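Local structure of G/U mismatch-specific DNA glycosylase (Deinococcus radiodurans, 2C2Q) at residues Y46-T56 and T160-L170; K136-Q144 and T152-T160. The protein is a mismatch-specific DNA glycosylase of the uracil-DNA glycosylase superfamily. The protein carries 1 engineered substitution. All coordinates share one frame; numbering follows the deposited sequence.

Contact 1 (Y46-T56 and T160-L170); sequences YANPENKFWRT and TSPLGHNHFRL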
loop_
_atom_site.group_PDB
_atom_site.type_symbol
_atom_site.label_atom_id
_atom_site.label_comp_id
_atom_site.label_asym_id
_atom_site.label_seq_id
_atom_site.Cartn_x
_atom_site.Cartn_y
_atom_site.Cartn_z
ATOM N N TYR A 46 -7.031 4.670 4.995
ATOM C CA TYR A 46 -6.314 5.797 5.653
ATOM C C TYR A 46 -7.302 6.915 5.959
ATOM O O TYR A 46 -7.080 8.102 5.563
ATOM C CB TYR A 46 -5.176 6.269 4.726
ATOM C CG TYR A 46 -4.250 5.149 4.355
ATOM C CD1 TYR A 46 -3.267 4.663 5.264
ATOM C CD2 TYR A 46 -4.352 4.544 3.107
ATOM C CE1 TYR A 46 -2.445 3.600 4.917
ATOM C CE2 TYR A 46 -3.529 3.481 2.728
ATOM C CZ TYR A 46 -2.571 2.984 3.637
ATOM O OH TYR A 46 -1.747 1.939 3.328
ATOM N N ALA A 47 -8.407 6.529 6.633
ATOM C CA ALA A 47 -9.516 7.429 6.888
ATOM C C ALA A 47 -9.371 8.284 8.164
ATOM O O ALA A 47 -10.176 9.203 8.373
ATOM C CB ALA A 47 -10.887 6.659 6.890
ATOM N N ASN A 48 -8.416 7.947 9.029
ATOM C CA ASN A 48 -8.134 8.762 10.221
ATOM C C ASN A 48 -7.695 10.114 9.687
ATOM O O ASN A 48 -6.783 10.223 8.871
ATOM C CB ASN A 48 -7.049 8.128 11.069
ATOM C CG ASN A 48 -6.667 8.987 12.272
ATOM O OD1 ASN A 48 -6.660 10.216 12.183
ATOM N ND2 ASN A 48 -6.358 8.349 13.378
ATOM N N PRO A 49 -8.409 11.155 10.088
ATOM C CA PRO A 49 -8.198 12.458 9.478
ATOM C C PRO A 49 -6.781 13.011 9.722
ATOM O O PRO A 49 -6.374 13.888 8.991
ATOM C CB PRO A 49 -9.223 13.354 10.176
ATOM C CG PRO A 49 -10.215 12.425 10.768
ATOM C CD PRO A 49 -9.471 11.148 11.120
ATOM N N GLU A 50 -6.053 12.511 10.723
ATOM C CA GLU A 50 -4.652 12.938 10.992
ATOM C C GLU A 50 -3.610 12.051 10.271
ATOM O O GLU A 50 -2.387 12.268 10.391
ATOM C CB GLU A 50 -4.377 12.939 12.485
ATOM C CG GLU A 50 -5.269 13.924 13.227
ATOM C CD GLU A 50 -4.908 14.029 14.688
ATOM O OE1 GLU A 50 -5.034 13.011 15.410
ATOM O OE2 GLU A 50 -4.487 15.135 15.118
ATOM N N ASN A 51 -4.078 10.982 9.610
ATOM C CA ASN A 51 -3.190 10.150 8.829
ATOM C C ASN A 51 -2.806 10.949 7.584
ATOM O O ASN A 51 -3.693 11.490 6.924
ATOM C CB ASN A 51 -3.882 8.808 8.415
ATOM C CG ASN A 51 -2.877 7.850 7.815
ATOM O OD1 ASN A 51 -2.290 8.154 6.768
ATOM N ND2 ASN A 51 -2.616 6.718 8.486
ATOM N N LYS A 52 -1.504 11.024 7.255
ATOM C CA LYS A 52 -1.003 11.919 6.174
ATOM C C LYS A 52 -1.094 11.290 4.766
ATOM O O LYS A 52 -0.679 11.897 3.790
ATOM C CB LYS A 52 0.499 12.280 6.387
ATOM C CG LYS A 52 0.817 12.876 7.732
ATOM C CD LYS A 52 2.305 13.379 7.757
ATOM C CE LYS A 52 3.061 12.528 8.740
ATOM N NZ LYS A 52 2.608 12.771 10.118
ATOM N N PHE A 53 -1.633 10.045 4.640
ATOM C CA PHE A 53 -1.553 9.358 3.366
ATOM C C PHE A 53 -2.154 10.161 2.181
ATOM O O PHE A 53 -1.462 10.306 1.146
ATOM C CB PHE A 53 -2.333 8.041 3.495
ATOM C CG PHE A 53 -2.305 7.193 2.245
ATOM C CD1 PHE A 53 -1.254 6.326 1.966
ATOM C CD2 PHE A 53 -3.428 7.189 1.380
ATOM C CE1 PHE A 53 -1.289 5.508 0.809
ATOM C CE2 PHE A 53 -3.435 6.386 0.239
ATOM C CZ PHE A 53 -2.391 5.573 -0.046
ATOM N N TRP A 54 -3.416 10.582 2.267
ATOM C CA TRP A 54 -4.118 11.261 1.140
ATOM C C TRP A 54 -3.437 12.599 0.747
ATOM O O TRP A 54 -3.159 12.818 -0.435
ATOM C CB TRP A 54 -5.590 11.422 1.386
ATOM C CG TRP A 54 -6.259 10.080 1.488
ATOM C CD1 TRP A 54 -6.778 9.534 2.603
ATOM C CD2 TRP A 54 -6.404 9.082 0.428
ATOM N NE1 TRP A 54 -7.289 8.272 2.331
ATOM C CE2 TRP A 54 -7.034 7.943 1.026
ATOM C CE3 TRP A 54 -6.040 9.022 -0.933
ATOM C CZ2 TRP A 54 -7.400 6.810 0.287
ATOM C CZ3 TRP A 54 -6.371 7.866 -1.673
ATOM C CH2 TRP A 54 -7.043 6.775 -1.048
ATOM N N ARG A 55 -3.046 13.348 1.767
ATOM C CA ARG A 55 -2.217 14.592 1.560
ATOM C C ARG A 55 -0.927 14.231 0.827
ATOM O O ARG A 55 -0.546 14.905 -0.145
ATOM C CB ARG A 55 -1.872 15.171 2.917
ATOM C CG ARG A 55 -1.013 16.448 2.969
ATOM C CD ARG A 55 -0.955 16.932 4.470
ATOM N NE ARG A 55 -2.043 16.245 5.212
ATOM C CZ ARG A 55 -1.988 15.832 6.484
ATOM N NH1 ARG A 55 -0.906 16.076 7.238
ATOM N NH2 ARG A 55 -3.036 15.195 7.021
ATOM N N THR A 56 -0.226 13.191 1.299
ATOM C CA THR A 56 1.041 12.810 0.742
ATOM C C THR A 56 0.929 12.402 -0.721
ATOM O O THR A 56 1.687 12.864 -1.561
ATOM C CB THR A 56 1.750 11.713 1.624
ATOM O OG1 THR A 56 1.941 12.226 2.969
ATOM C CG2 THR A 56 3.124 11.307 1.067
ATOM N N THR A 160 2.528 6.991 7.364
ATOM C CA THR A 160 1.810 8.246 7.412
ATOM C C THR A 160 0.899 8.303 8.643
ATOM O O THR A 160 0.124 9.228 8.783
ATOM C CB THR A 160 1.000 8.461 6.132
ATOM O OG1 THR A 160 0.144 7.312 5.939
ATOM C CG2 THR A 160 1.931 8.525 4.888
ATOM N N SER A 161 0.970 7.282 9.505
ATOM C CA SER A 161 0.126 7.245 10.681
ATOM C C SER A 161 0.549 8.333 11.687
ATOM O O SER A 161 1.735 8.701 11.702
ATOM C CB SER A 161 0.144 5.830 11.228
ATOM O OG SER A 161 0.636 5.869 12.540
ATOM N N PRO A 162 -0.407 8.882 12.454
ATOM C CA PRO A 162 -0.136 10.039 13.325
ATOM C C PRO A 162 0.978 9.757 14.324
ATOM O O PRO A 162 1.814 10.647 14.551
ATOM C CB PRO A 162 -1.490 10.312 14.006
ATOM C CG PRO A 162 -2.495 9.678 13.152
ATOM C CD PRO A 162 -1.829 8.478 12.501
ATOM N N LEU A 163 1.018 8.533 14.845
ATOM C CA LEU A 163 2.076 8.017 15.724
ATOM C C LEU A 163 3.491 8.035 15.098
ATOM O O LEU A 163 4.464 7.544 15.725
ATOM C CB LEU A 163 1.758 6.547 16.090
ATOM C CG LEU A 163 0.839 6.131 17.252
ATOM C CD1 LEU A 163 -0.164 5.095 16.765
ATOM C CD2 LEU A 163 1.616 5.569 18.471
ATOM N N GLY A 164 3.616 8.529 13.861
ATOM C CA GLY A 164 4.896 8.460 13.159
ATOM C C GLY A 164 5.344 9.791 12.606
ATOM O O GLY A 164 6.288 9.819 11.832
ATOM N N HIS A 165 4.667 10.878 12.993
ATOM C CA HIS A 165 4.882 12.250 12.458
ATOM C C HIS A 165 6.382 12.640 12.554
ATOM O O HIS A 165 6.960 13.213 11.618
ATOM C CB HIS A 165 3.943 13.224 13.213
ATOM C CG HIS A 165 4.007 14.651 12.751
ATOM N ND1 HIS A 165 3.215 15.148 11.735
ATOM C CD2 HIS A 165 4.732 15.703 13.205
ATOM C CE1 HIS A 165 3.468 16.435 11.563
ATOM N NE2 HIS A 165 4.384 16.798 12.443
ATOM N N ASN A 166 6.896 12.474 13.770
ATOM C CA ASN A 166 8.042 11.652 14.134
ATOM C C ASN A 166 9.087 11.336 13.045
ATOM O O ASN A 166 9.882 12.204 12.577
ATOM C CB ASN A 166 7.372 10.321 14.575
ATOM C CG ASN A 166 8.167 9.496 15.568
ATOM O OD1 ASN A 166 8.037 8.253 15.559
ATOM N ND2 ASN A 166 8.954 10.150 16.459
ATOM N N HIS A 167 9.046 10.047 12.700
ATOM C CA HIS A 167 9.949 9.353 11.800
ATOM C C HIS A 167 9.538 9.511 10.336
ATOM O O HIS A 167 10.232 9.053 9.427
ATOM C CB HIS A 167 9.918 7.876 12.142
ATOM C CG HIS A 167 10.546 7.545 13.455
ATOM N ND1 HIS A 167 9.986 6.647 14.341
ATOM C CD2 HIS A 167 11.692 7.986 14.032
ATOM C CE1 HIS A 167 10.763 6.551 15.410
ATOM N NE2 HIS A 167 11.805 7.350 15.245
ATOM N N PHE A 168 8.416 10.176 10.116
ATOM C CA PHE A 168 7.936 10.376 8.782
ATOM C C PHE A 168 8.962 11.151 7.947
ATOM O O PHE A 168 9.592 12.099 8.447
ATOM C CB PHE A 168 6.600 11.119 8.808
ATOM C CG PHE A 168 6.052 11.346 7.464
ATOM C CD1 PHE A 168 5.566 10.250 6.710
ATOM C CD2 PHE A 168 6.052 12.614 6.899
ATOM C CE1 PHE A 168 5.088 10.452 5.436
ATOM C CE2 PHE A 168 5.562 12.840 5.609
ATOM C CZ PHE A 168 5.063 11.743 4.863
ATOM N N ARG A 169 9.171 10.727 6.699
ATOM C CA ARG A 169 10.062 11.464 5.792
ATOM C C ARG A 169 9.442 11.446 4.414
ATOM O O ARG A 169 8.999 10.384 3.975
ATOM C CB ARG A 169 11.433 10.806 5.690
ATOM C CG ARG A 169 12.328 10.987 6.924
ATOM C CD ARG A 169 12.670 12.441 7.211
ATOM N NE ARG A 169 13.538 12.530 8.399
ATOM C CZ ARG A 169 13.147 12.438 9.683
ATOM N NH1 ARG A 169 11.876 12.201 10.030
ATOM N NH2 ARG A 169 14.075 12.572 10.645
ATOM N N LEU A 170 9.453 12.589 3.736
ATOM C CA LEU A 170 8.828 12.704 2.415
ATOM C C LEU A 170 9.695 12.115 1.331
ATOM O O LEU A 170 9.187 11.697 0.271
ATOM C CB LEU A 170 8.467 14.152 2.089
ATOM C CG LEU A 170 7.164 14.745 2.623
ATOM C CD1 LEU A 170 7.119 16.286 2.543
ATOM C CD2 LEU A 170 5.952 14.132 1.794
HETATM O O HOH W 1 3.608 9.769 10.130
#
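Lys52, just ahead of helix 53-59, reaches into the loop 160-170, and each part of its side chain finds something there. CB lies 3.9 Å from CB of Thr160, and CG is 3.9 Å from Thr160 O. Further out, CD and CE run over one face of the Phe168 ring. A bend at chi3 (-114°) lays CE over the ring, 3.7 Å from its centroid in a CH-pi contact, and a second at chi4 (-68°) turns NZ toward His165, where it donates to ND1 at 2.9 Å, somewhat tilted from the imidazole plane. A water that donates to Ser161 O also takes a weak bond from NZ.

Behind this arm the backbones join, Lys52 N donating almost straight to Thr160 O at 2.9 Å. Asn51 OD1 is gripped twice: it caps the helix start by accepting from Phe53 N at 2.9 Å, in its carbonyl plane, and it accepts a hydrogen bond from Thr160 OG1 at 2.7 Å. Pro162 CG rests 3.8 Å from CB of Glu50.

The contact thus ties the N-terminal end of helix 53-59 to the loop between strand 153-156 and helix 171-188, whose Trp173 packs on Thr56, Thr160 and Phe168.

Contact 2 (K136-Q144 and T152-T160); sequences KLPYGPQPQ and TELWVLPST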
loop_
_atom_site.group_PDB
_atom_site.type_symbol
_atom_site.label_atom_id
_atom_site.label_comp_id
_atom_site.label_asym_id
_atom_site.label_seq_id
_atom_site.Cartn_x
_atom_site.Cartn_y
_atom_site.Cartn_z
ATOM N N LYS A 136 16.029 -3.872 9.844
ATOM C CA LYS A 136 16.798 -4.185 8.634
ATOM C C LYS A 136 16.295 -3.576 7.305
ATOM O O LYS A 136 16.959 -3.720 6.253
ATOM C CB LYS A 136 16.898 -5.714 8.495
ATOM C CG LYS A 136 18.136 -6.327 9.169
ATOM C CD LYS A 136 18.236 -5.986 10.652
ATOM C CE LYS A 136 19.608 -6.389 11.201
ATOM N NZ LYS A 136 20.016 -5.509 12.329
ATOM N N LEU A 137 15.143 -2.911 7.315
ATOM C CA LEU A 137 14.579 -2.411 6.064
ATOM C C LEU A 137 14.875 -0.939 5.858
ATOM O O LEU A 137 14.469 -0.105 6.676
ATOM C CB LEU A 137 13.055 -2.642 6.033
ATOM C CG LEU A 137 12.629 -4.105 6.000
ATOM C CD1 LEU A 137 11.168 -4.304 6.365
ATOM C CD2 LEU A 137 12.985 -4.722 4.656
ATOM N N PRO A 138 15.575 -0.587 4.781
ATOM C CA PRO A 138 15.682 0.828 4.416
ATOM C C PRO A 138 14.374 1.290 3.760
ATOM O O PRO A 138 13.623 0.449 3.280
ATOM C CB PRO A 138 16.848 0.836 3.414
ATOM C CG PRO A 138 16.721 -0.499 2.722
ATOM C CD PRO A 138 16.323 -1.449 3.843
ATOM N N TYR A 139 14.120 2.591 3.769
ATOM C CA TYR A 139 13.055 3.202 2.987
ATOM C C TYR A 139 13.469 3.305 1.514
ATOM O O TYR A 139 14.657 3.463 1.203
ATOM C CB TYR A 139 12.778 4.588 3.526
ATOM C CG TYR A 139 12.122 4.570 4.890
ATOM C CD1 TYR A 139 10.927 3.890 5.091
ATOM C CD2 TYR A 139 12.719 5.203 5.995
ATOM C CE1 TYR A 139 10.307 3.856 6.330
ATOM C CE2 TYR A 139 12.108 5.182 7.254
ATOM C CZ TYR A 139 10.885 4.514 7.404
ATOM O OH TYR A 139 10.253 4.462 8.616
ATOM N N GLY A 140 12.499 3.253 0.604
ATOM C CA GLY A 140 12.782 3.313 -0.834
ATOM C C GLY A 140 12.749 1.953 -1.509
ATOM O O GLY A 140 12.269 0.950 -0.939
ATOM N N PRO A 141 13.301 1.872 -2.729
ATOM C CA PRO A 141 13.255 0.633 -3.455
ATOM C C PRO A 141 14.042 -0.370 -2.730
ATOM O O PRO A 141 15.063 -0.034 -2.119
ATOM C CB PRO A 141 13.934 0.931 -4.806
ATOM C CG PRO A 141 14.138 2.306 -4.859
ATOM C CD PRO A 141 13.986 2.936 -3.473
ATOM N N GLN A 142 13.586 -1.596 -2.778
ATOM C CA GLN A 142 14.300 -2.676 -2.160
ATOM C C GLN A 142 15.044 -3.441 -3.244
ATOM O O GLN A 142 14.623 -3.432 -4.400
ATOM C CB GLN A 142 13.337 -3.580 -1.439
ATOM C CG GLN A 142 12.440 -2.819 -0.448
ATOM C CD GLN A 142 13.220 -2.347 0.804
ATOM O OE1 GLN A 142 13.721 -3.169 1.584
ATOM N NE2 GLN A 142 13.305 -1.047 0.983
ATOM N N PRO A 143 16.193 -4.038 -2.909
ATOM C CA PRO A 143 16.771 -5.057 -3.787
ATOM C C PRO A 143 15.665 -6.021 -4.211
ATOM O O PRO A 143 14.819 -6.390 -3.383
ATOM C CB PRO A 143 17.795 -5.748 -2.875
ATOM C CG PRO A 143 18.317 -4.608 -2.049
ATOM C CD PRO A 143 17.074 -3.759 -1.750
ATOM N N GLN A 144 15.651 -6.369 -5.497
ATOM C CA GLN A 144 14.697 -7.317 -6.068
ATOM C C GLN A 144 14.795 -8.739 -5.418
ATOM O O GLN A 144 15.770 -9.451 -5.676
ATOM C CB GLN A 144 14.922 -7.352 -7.599
ATOM C CG GLN A 144 13.749 -7.835 -8.437
ATOM C CD GLN A 144 12.473 -7.020 -8.246
ATOM O OE1 GLN A 144 12.545 -5.770 -8.080
ATOM N NE2 GLN A 144 11.401 -7.660 -8.265
ATOM N N THR A 152 7.989 -6.296 -11.171
ATOM C CA THR A 152 7.304 -5.749 -9.932
ATOM C C THR A 152 8.359 -5.345 -8.885
ATOM O O THR A 152 8.875 -6.165 -8.182
ATOM C CB THR A 152 6.342 -6.787 -9.255
ATOM O OG1 THR A 152 5.263 -7.124 -10.147
ATOM C CG2 THR A 152 5.622 -6.131 -7.999
ATOM N N GLU A 153 8.658 -4.071 -8.848
ATOM C CA GLU A 153 9.604 -3.496 -7.880
ATOM C C GLU A 153 8.923 -3.394 -6.520
ATOM O O GLU A 153 7.698 -3.270 -6.433
ATOM C CB GLU A 153 9.878 -2.058 -8.262
ATOM C CG GLU A 153 10.650 -1.729 -9.506
ATOM C CD GLU A 153 10.636 -0.204 -9.716
ATOM O OE1 GLU A 153 10.245 0.209 -10.795
ATOM O OE2 GLU A 153 11.018 0.626 -8.794
ATOM N N LEU A 154 9.727 -3.367 -5.454
ATOM C CA LEU A 154 9.161 -3.417 -4.084
ATOM C C LEU A 154 9.754 -2.238 -3.320
ATOM O O LEU A 154 10.963 -1.960 -3.399
ATOM C CB LEU A 154 9.546 -4.733 -3.461
ATOM C CG LEU A 154 8.877 -5.429 -2.270
ATOM C CD1 LEU A 154 9.400 -6.832 -2.324
ATOM C CD2 LEU A 154 9.198 -4.761 -0.922
ATOM N N TRP A 155 8.912 -1.521 -2.579
ATOM C CA TRP A 155 9.337 -0.274 -1.956
ATOM C C TRP A 155 8.819 -0.328 -0.539
ATOM O O TRP A 155 7.809 -1.006 -0.250
ATOM C CB TRP A 155 8.703 0.951 -2.657
ATOM C CG TRP A 155 9.418 1.403 -3.956
ATOM C CD1 TRP A 155 9.638 0.662 -5.087
ATOM C CD2 TRP A 155 9.977 2.696 -4.217
ATOM N NE1 TRP A 155 10.272 1.419 -6.052
ATOM C CE2 TRP A 155 10.516 2.668 -5.541
ATOM C CE3 TRP A 155 10.096 3.881 -3.466
ATOM C CZ2 TRP A 155 11.158 3.786 -6.123
ATOM C CZ3 TRP A 155 10.726 4.997 -4.053
ATOM C CH2 TRP A 155 11.281 4.919 -5.368
ATOM N N VAL A 156 9.509 0.407 0.339
ATOM C CA VAL A 156 9.093 0.490 1.749
ATOM C C VAL A 156 9.041 1.957 2.090
ATOM O O VAL A 156 9.960 2.721 1.733
ATOM C CB VAL A 156 10.030 -0.307 2.684
ATOM C CG1 VAL A 156 9.670 -0.077 4.167
ATOM C CG2 VAL A 156 9.979 -1.836 2.392
ATOM N N LEU A 157 7.928 2.401 2.694
ATOM C CA LEU A 157 7.726 3.822 2.872
ATOM C C LEU A 157 7.529 4.156 4.331
ATOM O O LEU A 157 7.071 3.308 5.065
ATOM C CB LEU A 157 6.519 4.350 2.081
ATOM C CG LEU A 157 6.539 4.013 0.572
ATOM C CD1 LEU A 157 5.098 4.305 -0.031
ATOM C CD2 LEU A 157 7.549 4.813 -0.151
ATOM N N PRO A 158 7.908 5.380 4.750
ATOM C CA PRO A 158 7.669 5.820 6.147
ATOM C C PRO A 158 6.179 5.891 6.394
ATOM O O PRO A 158 5.448 6.468 5.591
ATOM C CB PRO A 158 8.304 7.229 6.197
ATOM C CG PRO A 158 9.371 7.213 5.085
ATOM C CD PRO A 158 8.608 6.426 3.968
ATOM N N SER A 159 5.740 5.296 7.506
ATOM C CA SER A 159 4.290 5.363 7.878
ATOM C C SER A 159 3.728 6.802 7.922
ATOM O O SER A 159 4.381 7.731 8.437
ATOM C CB SER A 159 4.049 4.596 9.183
ATOM O OG SER A 159 2.747 4.816 9.618
ATOM N N THR A 160 2.528 6.991 7.364
ATOM C CA THR A 160 1.810 8.246 7.412
ATOM C C THR A 160 0.899 8.303 8.643
ATOM O O THR A 160 0.124 9.228 8.783
ATOM C CB THR A 160 1.000 8.461 6.132
ATOM O OG1 THR A 160 0.144 7.312 5.939
ATOM C CG2 THR A 160 1.931 8.525 4.888
HETATM O O HOH W 2 12.391 -4.196 -5.942
#
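Two rings, Trp155 and Tyr139, each carry a proline on one face. Over the indole of Trp155 lies Pro141, its CD making a CH-pi contact 3.7 Å from the centroid of the six-membered ring and almost on the ring normal; the two side chains run side by side in the same direction. At the indole edge, in plane, NE1 donates to OE2 of Glu153 at 3.0 Å, which helps fix the ring's rotation, while Glu153 OE1 pairs with Arg179. The Tyr139 ring has Pro158 CG 3.6 Å from its centroid on one face, again CH-pi, and Val156 O at its edge; Lys123 makes a cation-pi contact with the same ring.

Between these CH-pi contacts the backbones pair. Gly140 N donates to Val156 O at 2.8 Å, and Val156 N returns a bond to Gly140 O. That carbonyl is held twice, because Gln142, bent back at chi2 (-72°), brings NE2 to it at 3.0 Å from the opposite face of the carbonyl plane. NE2 also bonds Pro138 O, and the amide carbon CD packs 3.6 Å from CG2 of Val156. Beyond the bridges, Gln142 N donates to Leu154 O, and Gln144 NE2 meets Thr152 O at 2.9 Å, nearly straight but from above the carbonyl plane. One water links Gln142 O, Gln144 OE1 and Leu154 N.

This is an antiparallel beta hairpin: Gly140 and Val156 form a hydrogen-bonded pair, Pro141 and Trp155 a non-hydrogen-bonded one. Helix 123-130 packs on Leu154 and Val156, helix 171-188 on Tyr139, Leu157 and Pro158, and the hairpin closes one edge of an alpha/beta sheet, strand 153-156 lying between 140-141 and the parallel 117-120.

In the fold
Both contacts are partly buried, contact 2 the more so: 7 of its 13 touching residues are buried, against 4 of 13 in contact 1. Their centres lie about 17 Å apart, and their segments share Thr160, which touches across contact 1 alone. Contact 2 builds the edge of the sheet, with a short antiparallel pairing and prolines on aromatic faces; contact 1 lies where the chain has left the sheet, joining loop to helix start largely through side-chain hydrogen bonds and a buried lysine. Along the sequence the hairpin falls within the span that contact 1 bridges. The two also touch directly: CD1 of Phe168 packs 3.3 Å from Ser159 O, and Arg169 O lies 3.4 Å from CG of Pro158. Helix 171-188 borders both.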